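PDB 5FOC: leucyl-trna synthetase from Plasmodium falciparum, which probably attaches leucine to its cognate tRNA and removes wrong amino acids from mischarged tRNA through the editing domain, the part contained in this chain. Local coordinates for residues Lys19-Ile24 with Glu221-Leu226; Asn144-Leu149 with Leu215-Gly220. The protein carries 2 engineered substitutions. All blocks are in the same frame, centred on the assembly; numbering follows the deposited sequence.

Contact 1: Lys19-Ile24 with Glu221-Leu226; sequences KDFYSI and EHFVGL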
# COMPACT_ATOMS: atom_id res chain seq x y z
N LYS A 19 7.07 -10.31 13.06
CA LYS A 19 7.79 -11.56 13.04
C LYS A 19 7.45 -12.46 11.86
O LYS A 19 8.31 -13.12 11.33
CB LYS A 19 7.47 -12.34 14.36
CG LYS A 19 8.09 -11.65 15.55
CD LYS A 19 7.72 -12.33 16.90
CE LYS A 19 8.30 -11.56 18.08
NZ LYS A 19 8.08 -12.33 19.36
N ASP A 20 6.19 -12.48 11.42
CA ASP A 20 5.85 -13.21 10.18
C ASP A 20 6.49 -12.54 8.92
O ASP A 20 6.94 -13.22 8.00
CB ASP A 20 4.33 -13.28 9.97
CG ASP A 20 3.63 -14.20 10.96
OD1 ASP A 20 4.26 -15.11 11.58
OD2 ASP A 20 2.40 -14.02 11.09
N PHE A 21 6.55 -11.20 8.96
CA PHE A 21 7.26 -10.49 7.90
C PHE A 21 8.74 -10.92 7.85
O PHE A 21 9.30 -11.15 6.77
CB PHE A 21 7.13 -8.97 8.08
CG PHE A 21 7.67 -8.15 6.87
CD1 PHE A 21 9.00 -7.80 6.78
CD2 PHE A 21 6.81 -7.78 5.88
CE1 PHE A 21 9.49 -7.10 5.64
CE2 PHE A 21 7.29 -7.05 4.76
CZ PHE A 21 8.61 -6.70 4.68
N TYR A 22 9.41 -10.98 9.00
CA TYR A 22 10.78 -11.49 9.07
C TYR A 22 10.93 -12.92 8.47
O TYR A 22 11.92 -13.22 7.82
CB TYR A 22 11.22 -11.51 10.55
CG TYR A 22 12.58 -12.08 10.82
CD1 TYR A 22 13.71 -11.67 10.12
CD2 TYR A 22 12.76 -13.02 11.88
CE1 TYR A 22 14.95 -12.20 10.41
CE2 TYR A 22 13.99 -13.52 12.15
CZ TYR A 22 15.09 -13.14 11.45
OH TYR A 22 16.34 -13.64 11.72
N SER A 23 9.98 -13.83 8.77
CA SER A 23 10.02 -15.18 8.17
C SER A 23 9.97 -15.10 6.63
O SER A 23 10.74 -15.77 5.94
CB SER A 23 8.85 -16.03 8.63
OG SER A 23 8.93 -16.15 10.01
N ILE A 24 9.03 -14.29 6.14
CA ILE A 24 8.91 -14.07 4.69
C ILE A 24 10.23 -13.53 4.11
O ILE A 24 10.74 -14.08 3.13
CB ILE A 24 7.71 -13.14 4.35
CG1 ILE A 24 6.36 -13.79 4.70
CG2 ILE A 24 7.74 -12.74 2.85
CD1 ILE A 24 5.20 -12.81 4.75
N GLU A 221 2.74 -12.00 -4.14
CA GLU A 221 1.97 -13.15 -3.68
C GLU A 221 2.39 -13.56 -2.26
O GLU A 221 1.57 -14.03 -1.45
CB GLU A 221 2.11 -14.34 -4.64
CG GLU A 221 3.49 -14.89 -4.86
CD GLU A 221 3.49 -16.18 -5.69
OE1 GLU A 221 2.51 -16.95 -5.69
OE2 GLU A 221 4.49 -16.45 -6.33
N HIS A 222 3.65 -13.36 -1.94
CA HIS A 222 4.17 -13.78 -0.64
C HIS A 222 3.70 -12.94 0.51
O HIS A 222 3.75 -13.38 1.70
CB HIS A 222 5.67 -13.85 -0.66
CG HIS A 222 6.18 -14.85 -1.62
ND1 HIS A 222 5.83 -16.17 -1.56
CD2 HIS A 222 6.96 -14.71 -2.72
CE1 HIS A 222 6.42 -16.83 -2.54
NE2 HIS A 222 7.09 -15.96 -3.28
N PHE A 223 3.20 -11.76 0.23
CA PHE A 223 2.65 -10.87 1.25
C PHE A 223 1.14 -10.98 1.44
O PHE A 223 0.60 -10.38 2.39
CB PHE A 223 2.98 -9.44 0.93
CG PHE A 223 4.45 -9.13 0.85
CD1 PHE A 223 5.31 -9.37 1.92
CD2 PHE A 223 4.98 -8.51 -0.28
CE1 PHE A 223 6.65 -9.02 1.83
CE2 PHE A 223 6.31 -8.18 -0.37
CZ PHE A 223 7.15 -8.41 0.68
N VAL A 224 0.48 -11.71 0.54
CA VAL A 224 -0.97 -11.85 0.59
C VAL A 224 -1.33 -12.54 1.90
O VAL A 224 -0.77 -13.55 2.27
CB VAL A 224 -1.54 -12.56 -0.65
CG1 VAL A 224 -3.02 -12.86 -0.51
CG2 VAL A 224 -1.34 -11.63 -1.85
N GLY A 225 -2.25 -11.90 2.62
CA GLY A 225 -2.72 -12.42 3.94
C GLY A 225 -2.08 -11.75 5.16
O GLY A 225 -2.59 -11.85 6.28
N LEU A 226 -0.93 -11.07 4.99
CA LEU A 226 -0.36 -10.27 6.05
C LEU A 226 -1.35 -9.25 6.54
O LEU A 226 -2.09 -8.63 5.76
CB LEU A 226 0.89 -9.51 5.63
CG LEU A 226 2.24 -10.16 5.55
CD1 LEU A 226 3.30 -9.11 5.20
CD2 LEU A 226 2.59 -10.74 6.91
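Phe21 and Phe223 meet as an aromatic pair whose planes are nearly parallel, 6° apart, but slid so far that the rings barely overlap. Their centroids are 5.7 Å apart, and the touch is made by CE2 of Phe21 against CE1 of Phe223 at 3.6 Å. On Phe21, CG stands anti to the backbone N (chi1 -171°), beside the carbonyl carbon, and the ring end comes nearer to 221-226 than its base. Aliphatic contacts fill in beside the pair. Leu226 brings CD1 to the edge of the Phe21 ring, 3.8 Å from CD2 of Phe21, the two side chains crossing at about a right angle. Ile24 and Leu226 approach tip to tip, CD1 of Ile24 lying 4.0 Å from CD2 of Leu226, while the other branch of Ile24, CG2, lies near CE1 of Phe223. One flank of helix 18-35 thus packs on the type II beta turn Phe223-Leu226 and the residue before it, in the editing domain; within the turn Gly225 takes a positive phi of 100° and Leu226 N bonds to Phe223 O. No hydrogen bond crosses between the segments; the carbonyl O of His222 is 3.4 Å from Ile24 CD1. Outside the two segments, Phe123 of strand 120-127 meets Phe223 edge-to-face and also touches Phe21.

Contact 2: Asn144-Leu149 with Leu215-Gly220; sequences NEYYYL and LNKIKG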
# COMPACT_ATOMS: atom_id res chain seq x y z
N ASN A 144 1.64 -10.86 -8.79
CA ASN A 144 2.49 -11.40 -9.82
C ASN A 144 3.77 -10.61 -10.07
O ASN A 144 4.55 -10.98 -10.94
CB ASN A 144 1.65 -11.50 -11.11
CG ASN A 144 0.54 -12.54 -10.97
OD1 ASN A 144 0.77 -13.58 -10.40
ND2 ASN A 144 -0.64 -12.25 -11.46
N GLU A 145 3.95 -9.50 -9.34
CA GLU A 145 5.07 -8.57 -9.57
C GLU A 145 5.94 -8.51 -8.33
O GLU A 145 5.48 -8.75 -7.19
CB GLU A 145 4.53 -7.18 -9.90
CG GLU A 145 3.60 -7.17 -11.11
CD GLU A 145 4.27 -7.40 -12.45
OE1 GLU A 145 5.50 -7.35 -12.57
OE2 GLU A 145 3.52 -7.63 -13.42
N TYR A 146 7.20 -8.19 -8.56
CA TYR A 146 8.17 -7.95 -7.52
C TYR A 146 8.01 -6.62 -6.79
O TYR A 146 7.76 -5.58 -7.37
CB TYR A 146 9.57 -8.03 -8.09
CG TYR A 146 10.03 -9.42 -8.40
CD1 TYR A 146 10.31 -10.30 -7.36
CD2 TYR A 146 10.24 -9.85 -9.69
CE1 TYR A 146 10.74 -11.58 -7.63
CE2 TYR A 146 10.69 -11.13 -9.97
CZ TYR A 146 10.95 -11.99 -8.90
OH TYR A 146 11.40 -13.24 -9.17
N TYR A 147 8.18 -6.67 -5.48
CA TYR A 147 8.25 -5.46 -4.67
C TYR A 147 9.61 -5.38 -4.02
O TYR A 147 10.20 -6.42 -3.66
CB TYR A 147 7.09 -5.37 -3.67
CG TYR A 147 5.78 -5.12 -4.36
CD1 TYR A 147 5.08 -6.16 -4.96
CD2 TYR A 147 5.29 -3.81 -4.52
CE1 TYR A 147 3.90 -5.93 -5.64
CE2 TYR A 147 4.10 -3.59 -5.15
CZ TYR A 147 3.41 -4.63 -5.75
OH TYR A 147 2.25 -4.39 -6.44
N TYR A 148 10.08 -4.17 -3.79
CA TYR A 148 11.38 -3.90 -3.24
C TYR A 148 11.28 -3.42 -1.80
O TYR A 148 10.37 -2.73 -1.43
CB TYR A 148 12.12 -2.84 -4.12
CG TYR A 148 12.53 -3.42 -5.44
CD1 TYR A 148 11.57 -3.70 -6.42
CD2 TYR A 148 13.87 -3.70 -5.73
CE1 TYR A 148 11.94 -4.23 -7.66
CE2 TYR A 148 14.25 -4.20 -6.98
CZ TYR A 148 13.27 -4.48 -7.93
OH TYR A 148 13.61 -4.99 -9.17
N LEU A 149 12.26 -3.83 -0.99
CA LEU A 149 12.37 -3.39 0.40
C LEU A 149 13.61 -2.50 0.45
O LEU A 149 14.69 -2.93 0.05
CB LEU A 149 12.57 -4.59 1.39
CG LEU A 149 11.28 -5.34 1.67
CD1 LEU A 149 10.64 -6.01 0.48
CD2 LEU A 149 11.65 -6.39 2.70
N LEU A 215 17.22 -4.14 0.35
CA LEU A 215 17.30 -5.22 1.30
C LEU A 215 16.77 -6.54 0.80
O LEU A 215 17.19 -7.59 1.27
CB LEU A 215 16.48 -4.83 2.51
CG LEU A 215 16.82 -3.52 3.22
CD1 LEU A 215 15.95 -3.33 4.47
CD2 LEU A 215 18.28 -3.38 3.57
N ASN A 216 15.78 -6.49 -0.07
CA ASN A 216 15.16 -7.65 -0.66
C ASN A 216 14.24 -7.23 -1.80
O ASN A 216 13.84 -6.06 -1.91
CB ASN A 216 14.36 -8.45 0.43
CG ASN A 216 14.56 -9.93 0.32
OD1 ASN A 216 14.83 -10.46 -0.74
ND2 ASN A 216 14.43 -10.63 1.49
N LYS A 217 13.88 -8.23 -2.59
CA LYS A 217 12.94 -8.10 -3.70
C LYS A 217 12.05 -9.34 -3.63
O LYS A 217 12.54 -10.46 -3.73
CB LYS A 217 13.71 -8.01 -5.03
CG LYS A 217 12.82 -7.97 -6.22
CD LYS A 217 13.62 -7.92 -7.50
CE LYS A 217 14.00 -9.30 -7.97
NZ LYS A 217 14.74 -9.17 -9.27
N ILE A 218 10.75 -9.12 -3.41
CA ILE A 218 9.82 -10.19 -3.08
C ILE A 218 8.54 -10.11 -3.93
O ILE A 218 7.92 -9.03 -4.03
CB ILE A 218 9.53 -10.22 -1.53
CG1 ILE A 218 10.83 -10.33 -0.74
CG2 ILE A 218 8.55 -11.30 -1.20
CD1 ILE A 218 10.67 -10.21 0.77
N LYS A 219 8.14 -11.23 -4.53
CA LYS A 219 6.89 -11.25 -5.32
C LYS A 219 5.71 -10.98 -4.40
O LYS A 219 5.68 -11.45 -3.24
CB LYS A 219 6.68 -12.54 -6.11
CG LYS A 219 6.91 -12.41 -7.61
CD LYS A 219 6.62 -13.70 -8.37
CE LYS A 219 5.13 -14.01 -8.46
NZ LYS A 219 4.89 -15.47 -8.62
N GLY A 220 4.76 -10.21 -4.87
CA GLY A 220 3.65 -9.75 -4.06
C GLY A 220 2.82 -10.86 -3.45
O GLY A 220 2.30 -10.69 -2.35
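Lys217 starts with CG anti to its backbone N (chi1 176°) and bends at chi3 (86°), which turns CE toward the Tyr146 ring. CE then sits over the ring centre, 3.8 Å from the centroid, in a CH-pi contact, and NZ follows over the same face as a cation-pi partner at 4.6 Å. On the opposite face of Tyr146, Lys219 lays CG above the ring, offset toward the rim, so the tyrosine is sandwiched between two lysine chains. Lys217 also runs side by side with Tyr148: CG lies over one face of that ring, toward the rim, and CD comes within 3.4 Å of Tyr148 OH. The backbones of strands 146-149 and 216-219 pair as antiparallel neighbours in the mixed sheet of the editing domain. Tyr147 and Ile218 form a hydrogen-bonded pair, with Tyr147 N to Ile218 O and Ile218 N to Tyr147 O both 2.8 Å; the second donor lies in the carbonyl plane, the first well above it. Gly220 N extends the pairing to Glu145 O at 2.8 Å, and its CA packs by the Tyr147 ring, whose hydroxyl bonds to Gly253 and Asn142. On the face of Leu149 and Ile218, helix 18-35 covers the sheet through Phe21, Phe25 and Ser28, while strand 181-185 pairs along the other edge of strand 146-152.

How the contacts relate
After strand 7-15 the chain enters helix 18-35, whose first turns supply one half of contact 1. It then passes through strand 120-127 to strand 146-152, runs on through strand 181-185, and returns at strand 216-219 to close contact 2. Directly afterwards the loop at 221-226 meets the helix and closes contact 1, so contact 2 is nested inside the longer loop. The contacts' centres lie about 11 Å apart, and their side chains pack in one apolar layer: Phe21 CZ is 3.6 Å from Leu149 CD2, and Phe223 CZ is 3.7 Å from Ile218 CB. Helix 18-35, the paired strands and the turn leading into strand 227-229 are thereby joined.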